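Side-chain contacts in actin-related protein 8 (PDB 4FO0), which binds ATP, hydrolyses it only slowly, does not polymerise, and is a proposed core component of the chromatin-remodelling INO80 complex: residues His233-Cys238 with Lys257-Cys262; Ile542-Pro545 with Asp549-Leu552. All coordinates share one frame; numbering follows the deposited sequence. Where two conformers were deposited one is given.

Overall arrangement
Contact 1 is wholly buried. It joins residues 233-238, at the passage from strand 229-234 into helix 235-243, to strand 258-264 of the six-stranded sheet. Contact 2 is partly buried. Its segments run from the end of strand 540-542, an outermost strand of that same sheet, through the loop to helix 553-563. Both contacts lie near the nucleotide: Lys257 of contact 1 and Arg551 of contact 2 belong to the ATP pocket. Their chemistry differs. Contact 1 sets a carboxylate beside a lysine that binds phosphate and, farther along, a thiol against a serine. Contact 2 packs a proline against a backbone carbonyl and an exposed arginine. The two centres are 14 Å apart, and the contacts do not touch.

Contact 1. Residues His233-Cys238 with Lys257-Cys262; sequences HQESVC and KTSVCC. With ATP (adenosine-5'-triphosphate), chain C.
Lys257 meets Glu235 through CE, and ATP both near its base and at its amine. CB is 4.0 Å from O3G of ATP. CG comes closer to the same oxygen, at 3.4 Å. The chain then bends at chi2 (90°) and again at chi4 (65°), which curls the amine back toward the phosphate. CE lies 3.8 Å from Glu235 OE1, and the two side chains run past each other in opposite directions. NZ ends in a hydrogen bond of 2.7 Å to O1G of ATP, while the backbone N of Lys257 donates to O3G. The lysine thus holds two oxygens of the gamma-phosphate. Asp252 forms a long, weak ion pair with NZ. This is the nucleotide site of the actin fold, where the hairpin between strands 247-253 and 258-264 turns at the phosphates. With an alanine in its place, O1G would probably lose its ammonium partner and a gap would open beside the Glu235 carboxylate. That carboxylate does not pair directly with NZ; its OE2 is hydrogen-bonded to His21. Farther along the strand, Cys261 SG rests 3.6 Å from Ser236 CB in a van der Waals contact. Ser236 OG turns to Asp207 for its hydrogen bond.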
# COMPACT_ATOMS: atom_id res chain seq x y z
N HIS A 233 -1.65 17.34 -4.36
CA HIS A 233 -2.92 16.80 -4.81
C HIS A 233 -3.20 15.45 -4.16
O HIS A 233 -2.30 14.79 -3.65
CB HIS A 233 -2.92 16.66 -6.33
CG HIS A 233 -4.23 17.02 -6.96
ND1 HIS A 233 -5.43 16.96 -6.27
CD2 HIS A 233 -4.53 17.46 -8.20
CE1 HIS A 233 -6.41 17.34 -7.07
NE2 HIS A 233 -5.89 17.65 -8.24
N GLN A 234 -4.47 15.05 -4.18
CA GLN A 234 -4.86 13.79 -3.58
C GLN A 234 -4.51 12.63 -4.48
O GLN A 234 -4.63 12.72 -5.70
CB GLN A 234 -6.34 13.78 -3.31
CG GLN A 234 -6.75 14.92 -2.45
CD GLN A 234 -8.23 15.11 -2.48
OE1 GLN A 234 -8.94 14.71 -1.56
NE2 GLN A 234 -8.72 15.72 -3.55
N GLU A 235 -4.07 11.53 -3.88
CA GLU A 235 -3.61 10.39 -4.64
C GLU A 235 -4.80 9.78 -5.41
O GLU A 235 -4.62 9.18 -6.47
CB GLU A 235 -2.89 9.37 -3.73
CG GLU A 235 -3.80 8.63 -2.73
CD GLU A 235 -3.06 8.08 -1.49
OE1 GLU A 235 -3.73 7.92 -0.43
OE2 GLU A 235 -1.85 7.78 -1.55
N SER A 236 -6.01 9.95 -4.89
CA SER A 236 -7.19 9.41 -5.55
C SER A 236 -7.49 10.11 -6.89
O SER A 236 -7.79 9.46 -7.89
CB SER A 236 -8.40 9.52 -4.63
OG SER A 236 -8.47 10.82 -4.08
N VAL A 237 -7.42 11.44 -6.90
CA VAL A 237 -7.65 12.17 -8.13
C VAL A 237 -6.55 11.85 -9.13
O VAL A 237 -6.81 11.63 -10.32
CB VAL A 237 -7.71 13.67 -7.89
CG1 VAL A 237 -7.85 14.40 -9.21
CG2 VAL A 237 -8.85 14.01 -6.96
N CYS A 238 -5.31 11.81 -8.63
CA CYS A 238 -4.18 11.47 -9.48
C CYS A 238 -4.36 10.11 -10.14
O CYS A 238 -4.08 9.94 -11.33
CB CYS A 238 -2.88 11.53 -8.69
SG CYS A 238 -2.40 13.23 -8.27
N LYS A 257 -3.27 0.53 4.20
CA LYS A 257 -4.52 1.27 4.21
C LYS A 257 -5.24 1.02 2.93
O LYS A 257 -4.61 0.75 1.91
CB LYS A 257 -4.28 2.77 4.41
CG LYS A 257 -3.66 3.47 3.23
CD LYS A 257 -4.72 4.00 2.27
CE LYS A 257 -4.12 4.37 0.93
NZ LYS A 257 -3.58 3.18 0.21
N THR A 258 -6.56 1.07 2.99
CA THR A 258 -7.40 0.97 1.80
C THR A 258 -8.30 2.18 1.68
O THR A 258 -9.07 2.46 2.60
CB THR A 258 -8.29 -0.25 1.88
OG1 THR A 258 -7.48 -1.42 1.87
CG2 THR A 258 -9.25 -0.27 0.69
N SER A 259 -8.21 2.90 0.56
CA SER A 259 -9.04 4.07 0.32
C SER A 259 -10.14 3.72 -0.65
O SER A 259 -9.91 3.01 -1.63
CB SER A 259 -8.24 5.21 -0.28
OG SER A 259 -7.29 5.74 0.63
N VAL A 260 -11.33 4.23 -0.37
CA VAL A 260 -12.43 4.22 -1.32
C VAL A 260 -12.96 5.65 -1.48
O VAL A 260 -13.01 6.42 -0.52
CB VAL A 260 -13.58 3.33 -0.85
CG1 VAL A 260 -14.55 3.07 -2.00
CG2 VAL A 260 -13.03 2.02 -0.35
N CYS A 261 -13.33 6.01 -2.70
CA CYS A 261 -14.00 7.28 -2.91
C CYS A 261 -14.50 7.41 -4.34
O CYS A 261 -14.10 6.66 -5.23
CB CYS A 261 -13.10 8.46 -2.54
SG CYS A 261 -11.89 8.95 -3.80
N CYS A 262 -15.40 8.36 -4.54
CA CYS A 262 -15.92 8.60 -5.88
C CYS A 262 -15.36 9.89 -6.42
O CYS A 262 -15.42 10.94 -5.77
CB CYS A 262 -17.44 8.63 -5.86
SG CYS A 262 -18.11 7.01 -5.52
PG ATP C . -0.27 2.21 1.74
O1G ATP C . -0.93 2.63 0.46
O2G ATP C . 0.40 3.32 2.52
O3G ATP C . -1.08 1.28 2.62
PB ATP C . 1.86 1.42 -0.07
O1B ATP C . 3.26 1.16 0.43
O2B ATP C . 1.50 2.59 -0.96
O3B ATP C . 0.95 1.30 1.25
PA ATP C . 1.57 -0.38 -2.26
O1A ATP C . 3.05 -0.36 -2.52
O2A ATP C . 0.59 0.29 -3.19
O3A ATP C . 1.33 0.06 -0.74
O5' ATP C . 1.15 -1.92 -2.14
C5' ATP C . 1.93 -2.74 -1.29
C4' ATP C . 1.20 -4.05 -1.11
O4' ATP C . 1.02 -4.63 -2.40
C3' ATP C . 1.99 -5.06 -0.29
O3' ATP C . 1.15 -5.62 0.72
C2' ATP C . 2.38 -6.12 -1.29
O2' ATP C . 2.46 -7.42 -0.72
C1' ATP C . 1.23 -6.03 -2.26
N9 ATP C . 1.56 -6.70 -3.53
C8 ATP C . 2.51 -6.34 -4.40
N7 ATP C . 2.54 -7.20 -5.45
C5 ATP C . 1.59 -8.12 -5.25
C6 ATP C . 1.10 -9.30 -5.97
N6 ATP C . 1.66 -9.65 -7.15
N1 ATP C . 0.08 -10.01 -5.40
C2 ATP C . -0.47 -9.66 -4.23
N3 ATP C . -0.07 -8.59 -3.51
C4 ATP C . 0.94 -7.79 -3.97

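Contact 2. Residues Ile542-Pro545 with Asp549-Leu552; sequences ITRP and DPRL
Pro550 and Arg544 bury the most surface here, with Thr543 beside them, in the connection from strand 540-542 to helix 553-563. The proline CG packs 3.5 Å from the carbonyl O of Thr543. Arg544 was modelled in two conformers, and its side-chain contacts are certain for one alone. In that one Pro550 CD lies 3.8 Å from NH1 of Arg544. The arginine starts with CG anti to its carbonyl carbon (chi1 -66°) and bends at chi3 (60°), which brings the guanidinium close to the proline ring. The group sits obliquely to Pro550 CD and to the backbone N of Asp549, which is 3.9 Å from NH2. NH2 donates to the carbonyl O of Asp547, between the segments. Thr543 OG1 instead bonds to Gln517.

Asp549 organises its own segment. Its OD1 accepts from the backbone N of Arg551, forming an Asx turn, with the donor above the carboxylate plane. The same oxygen takes Arg551 NE at 2.9 Å through its syn lone pair. OD1 lies at the edge of the Arg551 guanidinium, in its plane, and the pair is a salt bridge. A weak bond joins Arg551 NH2 to OD2. Arg551 touches ATP, and Asp549 probably helps to position its guanidinium from the second shell. Across the contact the chemistry is mostly van der Waals packing. In the conformer described, Arg544 may add a modest long-range attraction to the Asp549 carboxylate, whose direct ionic partner is Arg551.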
# COMPACT_ATOMS: atom_id res chain seq x y z
N ILE A 542 -11.94 -2.17 -13.26
CA ILE A 542 -10.68 -1.99 -13.97
C ILE A 542 -9.52 -2.18 -13.01
O ILE A 542 -9.47 -1.51 -11.97
CB ILE A 542 -10.57 -0.58 -14.61
CG1 ILE A 542 -11.65 -0.38 -15.67
CG2 ILE A 542 -9.20 -0.32 -15.17
CD1 ILE A 542 -12.98 0.04 -15.05
N THR A 543 -8.59 -3.07 -13.35
CA THR A 543 -7.44 -3.32 -12.47
C THR A 543 -6.10 -3.04 -13.10
O THR A 543 -5.17 -2.62 -12.41
CB THR A 543 -7.44 -4.75 -11.92
OG1 THR A 543 -7.59 -5.68 -13.01
CG2 THR A 543 -8.58 -4.91 -10.92
N ARG A 544 -5.98 -3.28 -14.40
CA ARG A 544 -4.76 -2.97 -15.12
C ARG A 544 -5.08 -2.07 -16.30
O ARG A 544 -4.94 -2.48 -17.46
CB ARG A 544 -4.08 -4.25 -15.62
CG ARG A 544 -3.54 -5.16 -14.53
CD ARG A 544 -2.57 -6.17 -15.11
NE ARG A 544 -1.44 -5.51 -15.74
CZ ARG A 544 -0.27 -5.29 -15.14
NH1 ARG A 544 -0.07 -5.68 -13.89
NH2 ARG A 544 0.69 -4.67 -15.80
N PRO A 545 -5.47 -0.84 -16.02
CA PRO A 545 -5.82 0.08 -17.10
C PRO A 545 -4.61 0.37 -17.96
O PRO A 545 -3.53 0.63 -17.44
CB PRO A 545 -6.24 1.35 -16.35
CG PRO A 545 -5.51 1.27 -15.06
CD PRO A 545 -5.47 -0.19 -14.71
N ASP A 549 0.98 -1.10 -14.26
CA ASP A 549 1.21 -1.58 -12.90
C ASP A 549 0.27 -0.79 -11.98
O ASP A 549 0.34 0.44 -11.93
CB ASP A 549 2.69 -1.34 -12.56
CG ASP A 549 3.13 -2.01 -11.26
OD1 ASP A 549 2.27 -2.40 -10.44
OD2 ASP A 549 4.36 -2.11 -11.05
N PRO A 550 -0.63 -1.48 -11.27
CA PRO A 550 -1.58 -0.79 -10.38
C PRO A 550 -0.86 0.04 -9.31
O PRO A 550 -1.39 1.03 -8.80
CB PRO A 550 -2.35 -1.94 -9.72
CG PRO A 550 -2.16 -3.11 -10.63
CD PRO A 550 -0.86 -2.94 -11.32
N ARG A 551 0.35 -0.38 -8.97
CA ARG A 551 1.12 0.37 -7.99
C ARG A 551 1.54 1.74 -8.48
O ARG A 551 1.80 2.62 -7.68
CB ARG A 551 2.33 -0.43 -7.55
CG ARG A 551 1.93 -1.57 -6.64
CD ARG A 551 3.02 -2.57 -6.54
NE ARG A 551 3.34 -3.09 -7.85
CZ ARG A 551 4.23 -4.05 -8.06
NH1 ARG A 551 4.87 -4.59 -7.02
NH2 ARG A 551 4.47 -4.46 -9.29
N LEU A 552 1.62 1.92 -9.80
CA LEU A 552 2.17 3.15 -10.38
C LEU A 552 1.15 4.12 -10.98
O LEU A 552 1.52 5.22 -11.38
CB LEU A 552 3.21 2.81 -11.43
CG LEU A 552 4.29 1.84 -10.96
CD1 LEU A 552 5.17 1.44 -12.14
CD2 LEU A 552 5.12 2.44 -9.85